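Local coordinates for protein choline kinase (Streptococcus pneumoniae, PDB 4R78) that probably phosphorylates choline with ATP as a kinase of protein-kinase-like fold, and holds AMP in its nucleotide pocket in this crystal, at residues D222-L227 / H257-I262; N174-L179 / Y263-D268. All blocks are in the same frame, centred on the assembly; numbering follows the deposited sequence.

Contact 1 of 2, residues D222-L227 / H257-I262; sequences DPMWDL and HEKIAI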
ATOM      1  N   ASP A 222       9.428   1.640  10.597  1.00 13.37           N
ATOM      2  CA  ASP A 222      10.770   1.155  10.330  1.00 13.45           C
ATOM      3  C   ASP A 222      10.901   0.882   8.828  1.00 13.32           C
ATOM      4  O   ASP A 222      10.062   0.187   8.259  1.00 13.37           O
ATOM      5  CB  ASP A 222      11.045  -0.115  11.138  1.00 13.56           C
ATOM      6  CG  ASP A 222      12.510  -0.478  11.157  1.00 14.36           C
ATOM      7  OD1 ASP A 222      13.047  -0.837  10.088  1.00 15.17           O
ATOM      8  OD2 ASP A 222      13.125  -0.399  12.242  1.00 14.02           O
ATOM      9  N   PRO A 223      11.943   1.438   8.175  1.00 13.03           N
ATOM     10  CA  PRO A 223      12.098   1.200   6.738  1.00 13.35           C
ATOM     11  C   PRO A 223      12.158  -0.271   6.318  1.00 13.01           C
ATOM     12  O   PRO A 223      11.828  -0.587   5.169  1.00 13.35           O
ATOM     13  CB  PRO A 223      13.418   1.900   6.414  1.00 13.30           C
ATOM     14  CG  PRO A 223      13.443   3.031   7.358  1.00 13.81           C
ATOM     15  CD  PRO A 223      12.900   2.455   8.650  1.00 13.13           C
ATOM     16  N   MET A 224      12.549  -1.163   7.228  1.00 13.33           N
ATOM     17  CA  MET A 224      12.579  -2.584   6.895  1.00 13.19           C
ATOM     18  C   MET A 224      11.185  -3.151   6.606  1.00 13.04           C
ATOM     19  O   MET A 224      11.059  -4.178   5.948  1.00 13.25           O
ATOM     20  CB  MET A 224      13.320  -3.407   7.956  1.00 13.33           C
ATOM     21  CG  MET A 224      14.830  -3.143   8.035  1.00 14.55           C
ATOM     22  SD  MET A 224      15.710  -3.278   6.458  1.00 14.94           S
ATOM     23  CE  MET A 224      15.836  -1.552   5.990  1.00 16.06           C
ATOM     24  N   TRP A 225      10.141  -2.458   7.067  1.00 12.41           N
ATOM     25  CA  TRP A 225       8.773  -2.810   6.674  1.00 12.45           C
ATOM     26  C   TRP A 225       8.622  -2.680   5.157  1.00 12.48           C
ATOM     27  O   TRP A 225       8.091  -3.576   4.494  1.00 12.37           O
ATOM     28  CB  TRP A 225       7.750  -1.916   7.385  1.00 12.47           C
ATOM     29  CG  TRP A 225       6.344  -2.106   6.883  1.00 12.40           C
ATOM     30  CD1 TRP A 225       5.816  -1.606   5.725  1.00 12.27           C
ATOM     31  CD2 TRP A 225       5.292  -2.847   7.517  1.00 12.05           C
ATOM     32  NE1 TRP A 225       4.506  -1.991   5.595  1.00 12.80           N
ATOM     33  CE2 TRP A 225       4.155  -2.754   6.678  1.00 12.14           C
ATOM     34  CE3 TRP A 225       5.201  -3.589   8.703  1.00 12.22           C
ATOM     35  CZ2 TRP A 225       2.937  -3.364   6.992  1.00 13.80           C
ATOM     36  CZ3 TRP A 225       3.982  -4.196   9.017  1.00 13.29           C
ATOM     37  CH2 TRP A 225       2.871  -4.083   8.158  1.00 13.00           C
ATOM     38  N   ASP A 226       9.079  -1.552   4.615  1.00 12.70           N
ATOM     39  CA  ASP A 226       8.984  -1.308   3.176  1.00 12.53           C
ATOM     40  C   ASP A 226       9.793  -2.324   2.371  1.00 12.65           C
ATOM     41  O   ASP A 226       9.337  -2.810   1.333  1.00 12.90           O
ATOM     42  CB  ASP A 226       9.420   0.116   2.828  1.00 12.88           C
ATOM     43  CG  ASP A 226       8.303   1.137   2.975  1.00 12.93           C
ATOM     44  OD1 ASP A 226       7.159   0.759   3.324  1.00 13.73           O
ATOM     45  OD2 ASP A 226       8.584   2.324   2.731  1.00 12.96           O
ATOM     46  N   LEU A 227      10.990  -2.650   2.853  1.00 12.74           N
ATOM     47  CA  LEU A 227      11.812  -3.644   2.178  1.00 12.88           C
ATOM     48  C   LEU A 227      11.140  -5.021   2.195  1.00 12.79           C
ATOM     49  O   LEU A 227      11.080  -5.697   1.164  1.00 12.52           O
ATOM     50  CB  LEU A 227      13.223  -3.692   2.771  1.00 13.27           C
ATOM     51  CG  LEU A 227      14.220  -2.668   2.213  1.00 14.54           C
ATOM     52  CD1 LEU A 227      13.826  -1.212   2.460  1.00 16.84           C
ATOM     53  CD2 LEU A 227      15.586  -2.929   2.773  1.00 18.72           C
ATOM     54  N   HIS A 257      18.376  -7.829   8.237  1.00 16.37           N
ATOM     55  CA  HIS A 257      17.737  -9.021   7.679  1.00 16.49           C
ATOM     56  C   HIS A 257      16.670  -9.587   8.611  1.00 16.12           C
ATOM     57  O   HIS A 257      15.627 -10.037   8.145  1.00 15.84           O
ATOM     58  CB  HIS A 257      18.774 -10.099   7.347  1.00 17.12           C
ATOM     59  CG  HIS A 257      19.602  -9.789   6.139  1.00 19.15           C
ATOM     60  ND1 HIS A 257      20.666  -8.914   6.169  1.00 21.85           N
ATOM     61  CD2 HIS A 257      19.524 -10.245   4.866  1.00 21.56           C
ATOM     62  CE1 HIS A 257      21.210  -8.845   4.967  1.00 21.61           C
ATOM     63  NE2 HIS A 257      20.535  -9.640   4.158  1.00 22.07           N
ATOM     64  N   GLU A 258      16.925  -9.555   9.919  1.00 15.69           N
ATOM     65  CA  GLU A 258      15.960 -10.082  10.882  1.00 15.46           C
ATOM     66  C   GLU A 258      14.667  -9.273  10.903  1.00 15.07           C
ATOM     67  O   GLU A 258      13.578  -9.850  10.950  1.00 14.85           O
ATOM     68  CB  GLU A 258      16.550 -10.195  12.293  1.00 15.72           C
ATOM     69  CG  GLU A 258      15.631 -10.968  13.239  1.00 16.44           C
ATOM     70  CD  GLU A 258      16.180 -11.149  14.642  1.00 17.41           C
ATOM     71  OE1 GLU A 258      17.323 -10.728  14.917  1.00 19.22           O
ATOM     72  OE2 GLU A 258      15.450 -11.728  15.475  1.00 18.31           O
ATOM     73  N   LYS A 259      14.783  -7.948  10.850  1.00 14.72           N
ATOM     74  CA  LYS A 259      13.598  -7.088  10.807  1.00 14.41           C
ATOM     75  C   LYS A 259      12.771  -7.372   9.555  1.00 14.18           C
ATOM     76  O   LYS A 259      11.551  -7.442   9.626  1.00 14.27           O
ATOM     77  CB  LYS A 259      13.972  -5.607  10.872  1.00 14.60           C
ATOM     78  CG  LYS A 259      14.298  -5.087  12.259  1.00 15.33           C
ATOM     79  CD  LYS A 259      14.653  -3.615  12.172  1.00 16.95           C
ATOM     80  CE  LYS A 259      14.838  -2.999  13.534  1.00 17.87           C
ATOM     81  NZ  LYS A 259      15.318  -1.590  13.391  1.00 16.71           N
ATOM     82  N   ILE A 260      13.442  -7.540   8.417  1.00 13.87           N
ATOM     83  CA  ILE A 260      12.753  -7.893   7.181  1.00 13.91           C
ATOM     84  C   ILE A 260      11.941  -9.179   7.367  1.00 13.80           C
ATOM     85  O   ILE A 260      10.766  -9.232   7.003  1.00 13.96           O
ATOM     86  CB  ILE A 260      13.735  -8.000   5.988  1.00 13.74           C
ATOM     87  CG1 ILE A 260      14.295  -6.614   5.651  1.00 14.29           C
ATOM     88  CG2 ILE A 260      13.047  -8.604   4.754  1.00 13.87           C
ATOM     89  CD1 ILE A 260      15.483  -6.638   4.704  1.00 14.99           C
ATOM     90  N   ALA A 261      12.565 -10.201   7.950  1.00 13.75           N
ATOM     91  CA  ALA A 261      11.895 -11.482   8.169  1.00 13.40           C
ATOM     92  C   ALA A 261      10.662 -11.323   9.065  1.00 13.44           C
ATOM     93  O   ALA A 261       9.604 -11.893   8.789  1.00 13.62           O
ATOM     94  CB  ALA A 261      12.870 -12.497   8.761  1.00 13.29           C
ATOM     95  N   ILE A 262      10.805 -10.534  10.128  1.00 13.38           N
ATOM     96  CA  ILE A 262       9.709 -10.276  11.061  1.00 13.22           C
ATOM     97  C   ILE A 262       8.560  -9.515  10.393  1.00 12.97           C
ATOM     98  O   ILE A 262       7.394  -9.882  10.553  1.00 13.11           O
ATOM     99  CB  ILE A 262      10.208  -9.549  12.337  1.00 13.39           C
ATOM    100  CG1 ILE A 262      11.093 -10.496  13.158  1.00 14.71           C
ATOM    101  CG2 ILE A 262       9.030  -9.043  13.171  1.00 13.48           C
ATOM    102  CD1 ILE A 262      11.906  -9.835  14.265  1.00 15.67           C
TER
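Lys259 NZ reaches Asp222 OD2 at 2.7 Å, a buried salt bridge in which both atoms have further partners: the ammonium also pairs with the carboxylate of Asp189 and the carbonyl of Gly187, while OD2 accepts from the backbone N of Asp189. The lysine arrives on the syn side of OD2, 18° out of the carboxylate plane. Its chain is fully extended beyond CG and crosses the aspartate at about a right angle. The other oxygen faces its own helix: Asp222 OD1 uses its anti lone pair to accept from Met224 N at 2.9 Å, the N-cap bond of helix 223-233. One carboxylate thus caps a helix and holds a second one, which limits its rotation; two carboxylates close to one ammonium would be expected to favour the charged lysine.

Beside this polar end lies an apolar one. Met224 CB rests on Lys259 CB at 3.7 Å. The methionine then bends at chi2 (-52°) and chi3, which lays SD 3.7 Å from Ile260 CG1. Ile260 CD1 also meets Leu227, nearly one turn on from Met224, with Leu227 CD2 4.2 Å away. The two helix segments pass with axes 8.2 Å apart at -65°, and the CA atoms of Met224 and Ile260 come within 5.3 Å.

The contact lies in the C-terminal lobe, where the same helix start presents Asp226 to the backbone N of His194 and Ile195, consistent with the conserved aspartate that steadies the catalytic-loop backbone in protein-kinase-like folds. Helix 238-248 covers Pro223 and Leu227, helix 179-186 touches Lys259 through Leu186, and strand 191-193 lies against Pro223 and Asp226.

Contact 2 of 2, residues N174-L179 / Y263-D268; sequences NAVFSL and YKILQD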
ATOM      1  N   ASN A 174      -0.826 -15.431  19.025  1.00 14.07           N
ATOM      2  CA  ASN A 174       0.113 -15.278  20.131  1.00 14.43           C
ATOM      3  C   ASN A 174       1.570 -15.317  19.672  1.00 14.48           C
ATOM      4  O   ASN A 174       2.410 -14.571  20.182  1.00 14.74           O
ATOM      5  CB  ASN A 174      -0.145 -16.318  21.226  1.00 14.75           C
ATOM      6  CG  ASN A 174      -1.497 -16.141  21.904  1.00 15.37           C
ATOM      7  OD1 ASN A 174      -2.100 -17.110  22.353  1.00 16.83           O
ATOM      8  ND2 ASN A 174      -1.976 -14.902  21.984  1.00 15.57           N
ATOM      9  N   ALA A 175       1.870 -16.181  18.707  1.00 14.29           N
ATOM     10  CA  ALA A 175       3.215 -16.243  18.137  1.00 14.33           C
ATOM     11  C   ALA A 175       3.570 -14.944  17.410  1.00 14.53           C
ATOM     12  O   ALA A 175       4.688 -14.450  17.525  1.00 14.51           O
ATOM     13  CB  ALA A 175       3.359 -17.445  17.208  1.00 14.37           C
ATOM     14  N   VAL A 176       2.608 -14.392  16.671  1.00 14.41           N
ATOM     15  CA  VAL A 176       2.805 -13.111  15.989  1.00 14.39           C
ATOM     16  C   VAL A 176       3.041 -11.982  17.001  1.00 14.41           C
ATOM     17  O   VAL A 176       3.995 -11.209  16.862  1.00 14.15           O
ATOM     18  CB  VAL A 176       1.631 -12.784  15.035  1.00 14.27           C
ATOM     19  CG1 VAL A 176       1.741 -11.353  14.502  1.00 14.50           C
ATOM     20  CG2 VAL A 176       1.604 -13.771  13.880  1.00 14.07           C
ATOM     21  N   PHE A 177       2.197 -11.908  18.030  1.00 14.53           N
ATOM     22  CA  PHE A 177       2.333 -10.866  19.054  1.00 14.99           C
ATOM     23  C   PHE A 177       3.617 -10.982  19.881  1.00 15.28           C
ATOM     24  O   PHE A 177       4.060  -9.997  20.476  1.00 15.27           O
ATOM     25  CB  PHE A 177       1.098 -10.817  19.967  1.00 14.92           C
ATOM     26  CG  PHE A 177      -0.023  -9.956  19.436  1.00 15.61           C
ATOM     27  CD1 PHE A 177      -0.111  -8.610  19.780  1.00 16.63           C
ATOM     28  CD2 PHE A 177      -0.994 -10.493  18.596  1.00 16.32           C
ATOM     29  CE1 PHE A 177      -1.150  -7.811  19.294  1.00 17.23           C
ATOM     30  CE2 PHE A 177      -2.036  -9.700  18.102  1.00 17.09           C
ATOM     31  CZ  PHE A 177      -2.111  -8.359  18.454  1.00 16.93           C
ATOM     32  N   SER A 178       4.208 -12.180  19.918  1.00 15.67           N
ATOM     33  CA  SER A 178       5.477 -12.382  20.619  1.00 16.41           C
ATOM     34  C   SER A 178       6.628 -11.662  19.916  1.00 16.29           C
ATOM     35  O   SER A 178       7.672 -11.409  20.519  1.00 16.20           O
ATOM     36  CB  SER A 178       5.796 -13.874  20.781  1.00 16.53           C
ATOM     37  OG  SER A 178       6.343 -14.425  19.595  1.00 19.55           O
ATOM     38  N   LEU A 179       6.431 -11.326  18.642  1.00 16.06           N
ATOM     39  CA  LEU A 179       7.449 -10.624  17.862  1.00 16.35           C
ATOM     40  C   LEU A 179       7.637  -9.166  18.278  1.00 16.34           C
ATOM     41  O   LEU A 179       8.673  -8.568  17.979  1.00 16.42           O
ATOM     42  CB  LEU A 179       7.143 -10.727  16.363  1.00 16.47           C
ATOM     43  CG  LEU A 179       7.095 -12.150  15.788  1.00 16.66           C
ATOM     44  CD1 LEU A 179       6.580 -12.142  14.353  1.00 17.27           C
ATOM     45  CD2 LEU A 179       8.450 -12.850  15.877  1.00 17.80           C
ATOM     46  N   TYR A 263       8.889  -8.474   9.634  1.00 12.80           N
ATOM     47  CA  TYR A 263       7.860  -7.672   8.979  1.00 12.67           C
ATOM     48  C   TYR A 263       7.102  -8.425   7.889  1.00 12.67           C
ATOM     49  O   TYR A 263       5.923  -8.162   7.683  1.00 13.16           O
ATOM     50  CB  TYR A 263       8.413  -6.331   8.478  1.00 12.51           C
ATOM     51  CG  TYR A 263       8.744  -5.375   9.607  1.00 12.75           C
ATOM     52  CD1 TYR A 263       7.813  -5.117  10.615  1.00 13.14           C
ATOM     53  CD2 TYR A 263       9.975  -4.726   9.664  1.00 13.39           C
ATOM     54  CE1 TYR A 263       8.104  -4.249  11.661  1.00 14.11           C
ATOM     55  CE2 TYR A 263      10.278  -3.849  10.711  1.00 13.89           C
ATOM     56  CZ  TYR A 263       9.334  -3.617  11.698  1.00 14.41           C
ATOM     57  OH  TYR A 263       9.616  -2.756  12.734  1.00 15.25           O
ATOM     58  N   LYS A 264       7.758  -9.387   7.238  1.00 12.66           N
ATOM     59  CA  LYS A 264       7.068 -10.271   6.288  1.00 12.48           C
ATOM     60  C   LYS A 264       5.931 -11.020   6.992  1.00 12.53           C
ATOM     61  O   LYS A 264       4.827 -11.110   6.466  1.00 12.22           O
ATOM     62  CB  LYS A 264       8.042 -11.268   5.645  1.00 12.48           C
ATOM     63  CG  LYS A 264       8.964 -10.679   4.580  1.00 13.10           C
ATOM     64  CD  LYS A 264       9.852 -11.773   4.010  1.00 12.90           C
ATOM     65  CE  LYS A 264      10.747 -11.265   2.894  1.00 12.79           C
ATOM     66  NZ  LYS A 264      11.767 -12.294   2.533  1.00 15.45           N
ATOM     67  N   ILE A 265       6.204 -11.546   8.187  1.00 12.55           N
ATOM     68  CA  ILE A 265       5.190 -12.264   8.963  1.00 12.63           C
ATOM     69  C   ILE A 265       4.047 -11.338   9.375  1.00 12.63           C
ATOM     70  O   ILE A 265       2.872 -11.705   9.276  1.00 12.73           O
ATOM     71  CB  ILE A 265       5.804 -12.947  10.214  1.00 12.74           C
ATOM     72  CG1 ILE A 265       6.790 -14.044   9.795  1.00 12.83           C
ATOM     73  CG2 ILE A 265       4.711 -13.543  11.108  1.00 12.86           C
ATOM     74  CD1 ILE A 265       7.761 -14.444  10.892  1.00 13.80           C
ATOM     75  N   LEU A 266       4.396 -10.131   9.816  1.00 12.50           N
ATOM     76  CA  LEU A 266       3.388  -9.169  10.242  1.00 12.47           C
ATOM     77  C   LEU A 266       2.507  -8.743   9.077  1.00 12.46           C
ATOM     78  O   LEU A 266       1.302  -8.589   9.238  1.00 12.66           O
ATOM     79  CB  LEU A 266       4.036  -7.953  10.908  1.00 12.65           C
ATOM     80  CG  LEU A 266       4.737  -8.180  12.251  1.00 14.01           C
ATOM     81  CD1 LEU A 266       5.273  -6.877  12.790  1.00 15.52           C
ATOM     82  CD2 LEU A 266       3.796  -8.802  13.257  1.00 17.28           C
ATOM     83  N   GLN A 267       3.110  -8.579   7.903  1.00 12.31           N
ATOM     84  CA  GLN A 267       2.370  -8.210   6.698  1.00 12.21           C
ATOM     85  C   GLN A 267       1.393  -9.295   6.259  1.00 12.30           C
ATOM     86  O   GLN A 267       0.233  -9.008   5.979  1.00 12.77           O
ATOM     87  CB  GLN A 267       3.332  -7.842   5.565  1.00 11.91           C
ATOM     88  CG  GLN A 267       3.897  -6.445   5.740  1.00 13.05           C
ATOM     89  CD  GLN A 267       5.199  -6.192   5.010  1.00 13.11           C
ATOM     90  OE1 GLN A 267       5.993  -5.334   5.420  1.00 14.05           O
ATOM     91  NE2 GLN A 267       5.429  -6.915   3.930  1.00 12.31           N
ATOM     92  N   ASP A 268       1.852 -10.543   6.214  1.00 12.22           N
ATOM     93  CA  ASP A 268       0.961 -11.638   5.854  1.00 12.15           C
ATOM     94  C   ASP A 268      -0.218 -11.749   6.822  1.00 12.27           C
ATOM     95  O   ASP A 268      -1.349 -11.995   6.394  1.00 13.09           O
ATOM     96  CB  ASP A 268       1.723 -12.956   5.750  1.00 12.17           C
ATOM     97  CG  ASP A 268       2.368 -13.147   4.392  1.00 13.24           C
ATOM     98  OD1 ASP A 268       1.898 -12.546   3.401  1.00 13.02           O
ATOM     99  OD2 ASP A 268       3.343 -13.918   4.306  1.00 13.27           O
TER
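Val176, Leu179, Ile265 and Leu266 share the buried surface almost equally, and they meet through methyl groups. Val176 sends one branch to each residue of the pair on helix 257-280. Its CG1, anti to the backbone N (chi1 171°), comes within 3.5 Å of Leu266 CD2, a close methyl-to-methyl approach, while Val176 CG2 lies 4.2 Å from Ile265 CG2 as the two side chains slide past each other in opposite directions. Leu179, three residues further on, crosses Ile265 at about a right angle and brings its CD1 to 4.0 Å from the same Ile265 CG2. That methyl is therefore shared by Val176 and Leu179, and Leu179 CD1 also skirts Leu266 CD2.

Ile153 of helix 149-159 packs on Val176, Phe150 of that helix on Leu266, and Leu300 of helix 288-303 on Ile265, so the patch is part of the hydrophobic packing among the helices of the C-terminal lobe.

No hydrogen bond links the two segments. Their attachment rests on the burial of branched aliphatic groups and on the fit of their methyls, without the directional restraint of a polar bond.

Overall arrangement
From the N terminus, the chain passes through the five-stranded sheet and several helices before residues 174-179, on helix 169-177 and running on toward helix 179-186. It then runs through strands 191-193, 202-204 and 210-212 to 222-227 at the start of helix 223-233. Helix 238-248 follows, and helix 257-280 returns to both: its first turns close contact 1, a loop of 29 intervening residues, and the next turns close contact 2 around 83, so contact 1 nests inside contact 2. Their centres lie about 12 Å apart. Tyr263 lies between them, its ring beside Met224 and Trp225 and its hydroxyl near Asp222; helix 257-280 is thus shared by both contacts and joins helix 169-177 to helix 223-233.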